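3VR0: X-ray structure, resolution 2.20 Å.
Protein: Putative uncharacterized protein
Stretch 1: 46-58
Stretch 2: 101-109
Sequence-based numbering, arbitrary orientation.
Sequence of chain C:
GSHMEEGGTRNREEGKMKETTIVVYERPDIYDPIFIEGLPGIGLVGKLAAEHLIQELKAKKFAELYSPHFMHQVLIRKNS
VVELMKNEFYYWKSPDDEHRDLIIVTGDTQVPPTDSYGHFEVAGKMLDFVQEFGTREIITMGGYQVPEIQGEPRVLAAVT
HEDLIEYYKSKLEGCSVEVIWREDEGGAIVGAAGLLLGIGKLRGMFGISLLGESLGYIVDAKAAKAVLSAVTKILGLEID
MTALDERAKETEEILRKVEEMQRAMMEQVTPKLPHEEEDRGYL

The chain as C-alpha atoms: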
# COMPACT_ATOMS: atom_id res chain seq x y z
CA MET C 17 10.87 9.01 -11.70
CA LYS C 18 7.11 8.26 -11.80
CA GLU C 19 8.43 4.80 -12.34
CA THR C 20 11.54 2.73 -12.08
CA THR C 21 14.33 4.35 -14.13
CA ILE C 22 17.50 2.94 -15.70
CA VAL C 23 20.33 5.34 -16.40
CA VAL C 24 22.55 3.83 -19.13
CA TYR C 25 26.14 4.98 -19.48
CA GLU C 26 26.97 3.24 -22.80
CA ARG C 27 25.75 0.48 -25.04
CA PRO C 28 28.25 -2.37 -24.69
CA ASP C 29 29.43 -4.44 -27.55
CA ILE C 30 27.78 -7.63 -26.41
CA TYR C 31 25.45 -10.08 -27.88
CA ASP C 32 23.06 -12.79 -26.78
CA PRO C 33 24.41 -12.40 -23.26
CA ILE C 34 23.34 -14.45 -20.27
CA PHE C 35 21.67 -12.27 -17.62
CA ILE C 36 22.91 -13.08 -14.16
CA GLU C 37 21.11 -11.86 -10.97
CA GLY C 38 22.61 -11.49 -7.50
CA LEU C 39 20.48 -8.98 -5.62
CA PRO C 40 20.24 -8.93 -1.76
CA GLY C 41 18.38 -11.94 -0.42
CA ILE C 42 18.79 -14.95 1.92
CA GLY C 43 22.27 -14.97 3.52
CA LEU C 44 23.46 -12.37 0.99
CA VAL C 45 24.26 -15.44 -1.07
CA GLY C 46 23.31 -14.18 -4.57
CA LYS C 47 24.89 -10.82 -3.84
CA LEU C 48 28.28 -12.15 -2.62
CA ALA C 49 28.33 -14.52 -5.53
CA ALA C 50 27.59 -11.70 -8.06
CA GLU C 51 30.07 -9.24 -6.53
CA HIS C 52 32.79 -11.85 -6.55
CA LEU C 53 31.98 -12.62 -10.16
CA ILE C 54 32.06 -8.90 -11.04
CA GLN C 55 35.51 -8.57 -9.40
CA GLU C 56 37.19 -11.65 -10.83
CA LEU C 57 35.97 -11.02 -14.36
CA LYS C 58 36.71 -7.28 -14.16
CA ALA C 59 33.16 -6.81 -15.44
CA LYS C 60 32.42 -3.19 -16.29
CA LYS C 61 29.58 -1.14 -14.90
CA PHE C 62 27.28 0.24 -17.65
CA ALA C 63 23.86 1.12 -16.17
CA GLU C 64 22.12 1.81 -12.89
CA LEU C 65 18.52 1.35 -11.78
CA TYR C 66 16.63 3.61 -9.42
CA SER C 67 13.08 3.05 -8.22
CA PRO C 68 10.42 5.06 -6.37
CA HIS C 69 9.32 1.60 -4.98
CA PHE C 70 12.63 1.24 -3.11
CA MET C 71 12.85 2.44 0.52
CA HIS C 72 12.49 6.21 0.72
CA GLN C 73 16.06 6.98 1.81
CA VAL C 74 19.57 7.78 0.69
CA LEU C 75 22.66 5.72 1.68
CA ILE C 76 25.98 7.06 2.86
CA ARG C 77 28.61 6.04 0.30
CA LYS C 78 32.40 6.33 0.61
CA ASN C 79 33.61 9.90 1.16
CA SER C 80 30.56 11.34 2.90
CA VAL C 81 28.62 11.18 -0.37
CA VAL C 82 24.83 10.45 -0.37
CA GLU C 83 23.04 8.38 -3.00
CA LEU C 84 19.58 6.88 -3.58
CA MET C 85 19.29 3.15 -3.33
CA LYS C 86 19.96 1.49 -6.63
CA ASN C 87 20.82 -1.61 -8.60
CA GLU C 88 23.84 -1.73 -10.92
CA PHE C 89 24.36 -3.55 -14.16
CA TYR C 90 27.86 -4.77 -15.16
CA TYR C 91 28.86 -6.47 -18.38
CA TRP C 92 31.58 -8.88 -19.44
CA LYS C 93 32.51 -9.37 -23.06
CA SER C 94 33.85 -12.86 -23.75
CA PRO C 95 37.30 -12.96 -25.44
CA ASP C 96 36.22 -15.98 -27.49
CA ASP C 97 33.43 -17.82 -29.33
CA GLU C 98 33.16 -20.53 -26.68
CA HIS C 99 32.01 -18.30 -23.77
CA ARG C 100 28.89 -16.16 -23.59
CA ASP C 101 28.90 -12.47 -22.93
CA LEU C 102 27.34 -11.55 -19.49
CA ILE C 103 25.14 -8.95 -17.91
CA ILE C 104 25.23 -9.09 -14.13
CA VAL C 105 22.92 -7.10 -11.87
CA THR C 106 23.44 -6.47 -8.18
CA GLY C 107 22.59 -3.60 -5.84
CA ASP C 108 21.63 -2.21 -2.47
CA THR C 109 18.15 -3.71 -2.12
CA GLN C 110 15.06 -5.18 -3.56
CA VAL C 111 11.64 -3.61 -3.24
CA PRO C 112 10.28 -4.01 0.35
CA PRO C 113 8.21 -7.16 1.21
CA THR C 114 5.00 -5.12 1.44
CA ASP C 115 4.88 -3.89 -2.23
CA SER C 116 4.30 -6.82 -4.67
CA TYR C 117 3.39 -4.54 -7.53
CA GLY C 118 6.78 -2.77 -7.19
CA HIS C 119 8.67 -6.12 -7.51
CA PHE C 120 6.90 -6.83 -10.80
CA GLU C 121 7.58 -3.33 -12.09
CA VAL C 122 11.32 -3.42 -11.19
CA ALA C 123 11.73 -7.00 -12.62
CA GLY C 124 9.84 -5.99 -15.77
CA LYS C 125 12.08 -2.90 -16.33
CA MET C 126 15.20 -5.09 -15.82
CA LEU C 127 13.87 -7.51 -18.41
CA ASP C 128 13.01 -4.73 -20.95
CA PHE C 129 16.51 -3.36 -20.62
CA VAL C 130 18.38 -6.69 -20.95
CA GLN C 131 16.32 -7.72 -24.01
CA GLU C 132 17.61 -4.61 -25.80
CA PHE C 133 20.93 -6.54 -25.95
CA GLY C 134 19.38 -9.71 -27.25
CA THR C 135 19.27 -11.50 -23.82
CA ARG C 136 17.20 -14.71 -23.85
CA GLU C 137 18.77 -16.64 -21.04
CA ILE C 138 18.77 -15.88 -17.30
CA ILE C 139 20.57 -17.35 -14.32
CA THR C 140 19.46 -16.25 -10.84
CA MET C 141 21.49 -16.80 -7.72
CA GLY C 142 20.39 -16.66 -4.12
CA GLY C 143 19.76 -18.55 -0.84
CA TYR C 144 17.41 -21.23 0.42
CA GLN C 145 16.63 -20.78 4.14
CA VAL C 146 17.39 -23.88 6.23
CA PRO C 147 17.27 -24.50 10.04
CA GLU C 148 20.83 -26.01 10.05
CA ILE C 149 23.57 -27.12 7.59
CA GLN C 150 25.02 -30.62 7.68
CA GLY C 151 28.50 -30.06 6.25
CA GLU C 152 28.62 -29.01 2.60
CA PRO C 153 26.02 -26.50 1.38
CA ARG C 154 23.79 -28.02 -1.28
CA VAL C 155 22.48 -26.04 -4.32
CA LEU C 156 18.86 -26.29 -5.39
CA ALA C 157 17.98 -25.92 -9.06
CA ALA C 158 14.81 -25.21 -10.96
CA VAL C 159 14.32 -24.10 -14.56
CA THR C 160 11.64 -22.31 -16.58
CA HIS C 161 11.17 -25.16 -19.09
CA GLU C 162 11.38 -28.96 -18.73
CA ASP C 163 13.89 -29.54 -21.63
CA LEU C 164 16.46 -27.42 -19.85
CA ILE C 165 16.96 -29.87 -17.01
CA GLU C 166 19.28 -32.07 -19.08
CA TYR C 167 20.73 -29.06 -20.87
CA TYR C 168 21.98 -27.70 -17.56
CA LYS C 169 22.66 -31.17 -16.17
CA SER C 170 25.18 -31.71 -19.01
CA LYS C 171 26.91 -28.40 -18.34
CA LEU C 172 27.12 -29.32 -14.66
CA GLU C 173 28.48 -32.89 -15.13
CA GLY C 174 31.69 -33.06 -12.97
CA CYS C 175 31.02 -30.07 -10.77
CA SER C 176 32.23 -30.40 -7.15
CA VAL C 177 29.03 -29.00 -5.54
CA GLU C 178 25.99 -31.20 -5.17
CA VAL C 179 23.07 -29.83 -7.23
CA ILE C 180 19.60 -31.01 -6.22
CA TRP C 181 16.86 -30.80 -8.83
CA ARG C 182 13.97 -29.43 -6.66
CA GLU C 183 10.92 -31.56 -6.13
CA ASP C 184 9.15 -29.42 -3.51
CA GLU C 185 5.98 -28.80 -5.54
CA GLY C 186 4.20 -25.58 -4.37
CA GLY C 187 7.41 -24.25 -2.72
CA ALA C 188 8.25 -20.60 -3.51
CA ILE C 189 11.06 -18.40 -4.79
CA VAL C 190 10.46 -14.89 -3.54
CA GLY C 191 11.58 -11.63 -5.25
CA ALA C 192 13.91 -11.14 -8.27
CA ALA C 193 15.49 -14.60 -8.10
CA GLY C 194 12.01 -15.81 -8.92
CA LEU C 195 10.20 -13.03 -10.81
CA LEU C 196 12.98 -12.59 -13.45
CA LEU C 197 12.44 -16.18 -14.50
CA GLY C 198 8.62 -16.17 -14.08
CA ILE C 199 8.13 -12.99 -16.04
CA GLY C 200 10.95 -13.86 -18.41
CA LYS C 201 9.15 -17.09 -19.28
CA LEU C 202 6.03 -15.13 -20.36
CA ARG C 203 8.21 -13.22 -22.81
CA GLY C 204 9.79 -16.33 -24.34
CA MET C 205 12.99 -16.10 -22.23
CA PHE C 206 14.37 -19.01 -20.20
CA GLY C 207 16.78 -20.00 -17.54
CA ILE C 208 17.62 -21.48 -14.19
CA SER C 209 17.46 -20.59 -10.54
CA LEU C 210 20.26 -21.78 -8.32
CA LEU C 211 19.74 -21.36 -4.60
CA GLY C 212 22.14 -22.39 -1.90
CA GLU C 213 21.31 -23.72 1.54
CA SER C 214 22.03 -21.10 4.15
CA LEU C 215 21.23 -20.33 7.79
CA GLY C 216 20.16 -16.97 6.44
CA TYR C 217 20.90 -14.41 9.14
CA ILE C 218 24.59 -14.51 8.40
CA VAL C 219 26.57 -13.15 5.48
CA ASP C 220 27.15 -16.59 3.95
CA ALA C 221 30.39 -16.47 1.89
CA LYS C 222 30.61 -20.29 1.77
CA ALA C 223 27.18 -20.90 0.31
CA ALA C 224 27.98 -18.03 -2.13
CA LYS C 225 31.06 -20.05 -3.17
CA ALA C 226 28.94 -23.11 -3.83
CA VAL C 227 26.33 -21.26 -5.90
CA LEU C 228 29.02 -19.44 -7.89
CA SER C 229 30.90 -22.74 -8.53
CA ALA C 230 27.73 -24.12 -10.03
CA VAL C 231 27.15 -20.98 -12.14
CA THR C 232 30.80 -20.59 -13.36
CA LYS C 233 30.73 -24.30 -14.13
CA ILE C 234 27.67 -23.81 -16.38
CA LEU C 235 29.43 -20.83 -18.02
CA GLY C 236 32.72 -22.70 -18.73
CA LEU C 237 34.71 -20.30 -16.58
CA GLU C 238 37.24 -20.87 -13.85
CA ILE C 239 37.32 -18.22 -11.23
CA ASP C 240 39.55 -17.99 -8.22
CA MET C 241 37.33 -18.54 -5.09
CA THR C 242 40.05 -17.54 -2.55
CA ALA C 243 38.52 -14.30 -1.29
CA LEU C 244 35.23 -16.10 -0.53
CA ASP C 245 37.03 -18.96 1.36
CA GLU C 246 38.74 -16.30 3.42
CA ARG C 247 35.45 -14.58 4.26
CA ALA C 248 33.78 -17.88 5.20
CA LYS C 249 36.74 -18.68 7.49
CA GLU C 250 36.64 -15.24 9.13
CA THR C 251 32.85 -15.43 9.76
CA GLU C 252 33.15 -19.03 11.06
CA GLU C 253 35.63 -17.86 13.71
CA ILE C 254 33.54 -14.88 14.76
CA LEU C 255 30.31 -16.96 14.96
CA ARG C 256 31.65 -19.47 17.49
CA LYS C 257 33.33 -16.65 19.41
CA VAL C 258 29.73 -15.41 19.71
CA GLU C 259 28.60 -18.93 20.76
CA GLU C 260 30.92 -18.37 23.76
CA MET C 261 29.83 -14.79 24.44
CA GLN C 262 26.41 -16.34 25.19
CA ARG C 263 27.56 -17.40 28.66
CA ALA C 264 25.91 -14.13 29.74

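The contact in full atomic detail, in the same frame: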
# COMPACT_ATOMS: atom_id res chain seq x y z
N GLY C 46 23.32 -14.65 -3.18
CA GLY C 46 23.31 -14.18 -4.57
C GLY C 46 24.18 -12.96 -4.73
O GLY C 46 24.96 -12.87 -5.67
N LYS C 47 24.08 -12.02 -3.79
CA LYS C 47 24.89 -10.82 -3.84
C LYS C 47 26.41 -11.04 -3.74
O LYS C 47 27.17 -10.46 -4.52
CB LYS C 47 24.43 -9.81 -2.80
CG LYS C 47 25.25 -8.53 -2.85
CD LYS C 47 24.74 -7.51 -1.86
CE LYS C 47 25.51 -6.19 -2.01
NZ LYS C 47 24.65 -5.06 -1.59
N LEU C 48 26.85 -11.84 -2.77
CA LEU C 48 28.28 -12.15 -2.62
C LEU C 48 28.81 -12.82 -3.85
O LEU C 48 29.86 -12.47 -4.34
CB LEU C 48 28.56 -13.08 -1.44
CG LEU C 48 28.51 -12.46 -0.05
CD1 LEU C 48 28.63 -13.61 0.92
CD2 LEU C 48 29.65 -11.48 0.14
N ALA C 49 28.05 -13.80 -4.32
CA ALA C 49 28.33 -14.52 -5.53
C ALA C 49 28.48 -13.53 -6.72
O ALA C 49 29.48 -13.57 -7.41
CB ALA C 49 27.26 -15.52 -5.79
N ALA C 50 27.51 -12.63 -6.92
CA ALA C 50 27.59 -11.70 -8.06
C ALA C 50 28.75 -10.72 -7.95
O ALA C 50 29.44 -10.49 -8.94
CB ALA C 50 26.26 -10.94 -8.30
N GLU C 51 28.97 -10.18 -6.75
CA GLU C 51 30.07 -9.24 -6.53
C GLU C 51 31.43 -9.89 -6.76
O GLU C 51 32.35 -9.27 -7.33
CB GLU C 51 30.05 -8.64 -5.15
CG GLU C 51 28.94 -7.61 -4.94
CD GLU C 51 28.92 -7.11 -3.52
OE1 GLU C 51 29.30 -7.88 -2.61
OE2 GLU C 51 28.57 -5.94 -3.30
N HIS C 52 31.55 -11.14 -6.35
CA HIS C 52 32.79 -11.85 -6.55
C HIS C 52 32.99 -12.09 -8.03
O HIS C 52 34.10 -11.98 -8.54
CB HIS C 52 32.82 -13.18 -5.80
CG HIS C 52 34.16 -13.83 -5.84
ND1 HIS C 52 35.30 -13.19 -5.39
CD2 HIS C 52 34.57 -15.03 -6.31
CE1 HIS C 52 36.35 -13.98 -5.57
NE2 HIS C 52 35.93 -15.11 -6.11
N LEU C 53 31.90 -12.41 -8.73
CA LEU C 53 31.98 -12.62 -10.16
C LEU C 53 32.33 -11.31 -10.88
O LEU C 53 33.19 -11.30 -11.74
CB LEU C 53 30.72 -13.28 -10.71
CG LEU C 53 30.68 -13.66 -12.19
CD1 LEU C 53 31.69 -14.79 -12.56
CD2 LEU C 53 29.24 -14.07 -12.50
N ILE C 54 31.69 -10.21 -10.50
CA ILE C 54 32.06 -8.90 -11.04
C ILE C 54 33.57 -8.70 -10.94
O ILE C 54 34.23 -8.37 -11.94
CB ILE C 54 31.37 -7.71 -10.30
CG1 ILE C 54 29.82 -7.79 -10.30
CG2 ILE C 54 31.88 -6.37 -10.80
CD1 ILE C 54 29.26 -7.93 -11.52
N GLN C 55 34.09 -8.84 -9.71
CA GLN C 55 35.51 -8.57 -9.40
C GLN C 55 36.48 -9.43 -10.16
O GLN C 55 37.41 -8.91 -10.72
CB GLN C 55 35.82 -8.69 -7.91
CG GLN C 55 35.17 -7.63 -7.08
CD GLN C 55 35.55 -6.23 -7.56
OE1 GLN C 55 34.68 -5.43 -7.95
NE2 GLN C 55 36.87 -5.92 -7.55
N GLU C 56 36.25 -10.74 -10.19
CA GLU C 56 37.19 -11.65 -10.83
C GLU C 56 37.19 -11.52 -12.36
O GLU C 56 38.20 -11.78 -13.00
CB GLU C 56 36.92 -13.09 -10.42
CG GLU C 56 37.10 -13.30 -8.90
CD GLU C 56 38.51 -12.87 -8.44
OE1 GLU C 56 39.47 -13.29 -9.10
OE2 GLU C 56 38.64 -12.12 -7.44
N LEU C 57 36.06 -11.12 -12.93
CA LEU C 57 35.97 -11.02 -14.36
C LEU C 57 36.34 -9.61 -14.80
O LEU C 57 36.44 -9.33 -15.99
CB LEU C 57 34.55 -11.35 -14.81
CG LEU C 57 34.10 -12.81 -14.78
CD1 LEU C 57 32.74 -12.85 -15.38
CD2 LEU C 57 35.03 -13.78 -15.52
N LYS C 58 36.50 -8.70 -13.84
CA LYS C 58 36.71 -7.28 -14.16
C LYS C 58 35.56 -6.75 -15.04
O LYS C 58 35.77 -5.91 -15.93
CB LYS C 58 38.09 -7.07 -14.81
CG LYS C 58 39.29 -7.24 -13.81
CD LYS C 58 40.63 -6.77 -14.46
CE LYS C 58 41.81 -7.71 -14.10
NZ LYS C 58 42.15 -8.60 -15.28
N ASP C 101 28.95 -13.76 -23.60
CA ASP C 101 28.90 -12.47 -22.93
C ASP C 101 27.90 -12.50 -21.70
O ASP C 101 26.90 -13.28 -21.71
CB ASP C 101 28.37 -11.44 -23.92
CG ASP C 101 29.33 -11.20 -25.13
OD1 ASP C 101 30.55 -11.55 -25.06
OD2 ASP C 101 28.83 -10.69 -26.15
N LEU C 102 28.16 -11.63 -20.71
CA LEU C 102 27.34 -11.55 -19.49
C LEU C 102 26.84 -10.16 -19.23
O LEU C 102 27.56 -9.18 -19.50
CB LEU C 102 28.09 -12.04 -18.24
CG LEU C 102 28.70 -13.45 -18.44
CD1 LEU C 102 29.60 -13.84 -17.29
CD2 LEU C 102 27.58 -14.49 -18.69
N ILE C 103 25.62 -10.10 -18.69
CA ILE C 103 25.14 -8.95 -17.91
C ILE C 103 24.86 -9.45 -16.48
O ILE C 103 24.16 -10.48 -16.29
CB ILE C 103 23.83 -8.36 -18.51
CG1 ILE C 103 24.04 -7.96 -19.97
CG2 ILE C 103 23.25 -7.15 -17.62
CD1 ILE C 103 22.79 -7.45 -20.66
N ILE C 104 25.36 -8.71 -15.50
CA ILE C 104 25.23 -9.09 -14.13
C ILE C 104 24.61 -7.92 -13.38
O ILE C 104 25.09 -6.81 -13.48
CB ILE C 104 26.60 -9.49 -13.49
CG1 ILE C 104 27.26 -10.61 -14.28
CG2 ILE C 104 26.38 -9.91 -11.98
CD1 ILE C 104 28.79 -10.76 -13.98
N VAL C 105 23.52 -8.17 -12.67
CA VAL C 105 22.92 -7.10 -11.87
C VAL C 105 23.13 -7.43 -10.40
O VAL C 105 23.01 -8.58 -10.00
CB VAL C 105 21.39 -6.91 -12.16
CG1 VAL C 105 20.56 -8.17 -11.81
CG2 VAL C 105 20.84 -5.70 -11.41
N THR C 106 23.46 -6.41 -9.63
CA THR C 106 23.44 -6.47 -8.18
C THR C 106 22.96 -5.10 -7.65
O THR C 106 22.57 -4.24 -8.42
CB THR C 106 24.83 -6.91 -7.58
OG1 THR C 106 24.69 -7.23 -6.20
CG2 THR C 106 25.93 -5.83 -7.71
N GLY C 107 23.01 -4.88 -6.36
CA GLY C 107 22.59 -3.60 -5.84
C GLY C 107 22.33 -3.56 -4.35
O GLY C 107 22.60 -4.53 -3.63
N ASP C 108 21.88 -2.41 -3.88
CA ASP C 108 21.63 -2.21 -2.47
C ASP C 108 20.44 -3.05 -1.92
O ASP C 108 20.44 -3.41 -0.75
CB ASP C 108 21.31 -0.73 -2.21
CG ASP C 108 22.42 0.21 -2.64
OD1 ASP C 108 23.58 0.01 -2.24
OD2 ASP C 108 22.13 1.20 -3.33
N THR C 109 19.42 -3.32 -2.72
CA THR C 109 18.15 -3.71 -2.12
C THR C 109 17.26 -4.25 -3.17
O THR C 109 17.53 -4.11 -4.39
CB THR C 109 17.38 -2.46 -1.48
OG1 THR C 109 16.21 -2.90 -0.76
CG2 THR C 109 16.92 -1.44 -2.55

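A helix lies across a strand here, their axes 8.5 Å apart at closest approach and their N-to-C directions 127° apart, so the strand crosses the helix obliquely, running more against it than with it. The helix is regular from Gly 46 onward, with bonds such as Ile 54 N to Ala 50 O at 2.8 Å, and gives way at Lys 58, whose positive phi belongs to a Schellman motif. The strand spans Leu 102 to Gly 107. The closest CA pair is Lys 47 CA to Thr 106 CA, 6.3 Å. Together the stretches bury 423 Å², both sides summed.

The strand's alternation sets the pattern: Leu 102, Ile 104 and Thr 106 point toward the helix, while Val 105 points away. The helix answers with Ala 50, Leu 53 and Leu 57, spaced three and four residues apart and all pointing toward the strand. Ile 104 is the hub, with the largest covered area. Its CG2 touches Ala 50 CB at 3.8 Å and Ile 54 CD1 at 3.5 Å, while its CD1 meets Leu 53 CD2 at 3.7 Å. All four are buried, as is Leu 102, and aliphatic groups suit places whose closest contacts are carbon to carbon. At Ala 50 a single methyl already reaches the strand. Ile 54 starts sideways, and its m,m rotamer brings CD1 within reach. Farther along, Leu 57 CD1 packs against Leu 102 CD1 at 3.8 Å.

At the other end the chemistry turns polar. Lys 47 leaves the helix sideways, but its extended all-t chain reaches obliquely across to the strand's C-terminal end, with CG 3.6 Å from Thr 106 OG1, and NZ donates a hydrogen bond to Gly 107 O at 2.9 Å. Gly 107 is dictated by its own backbone: at its phi and psi, a CB would jam against the preceding carbonyl oxygen.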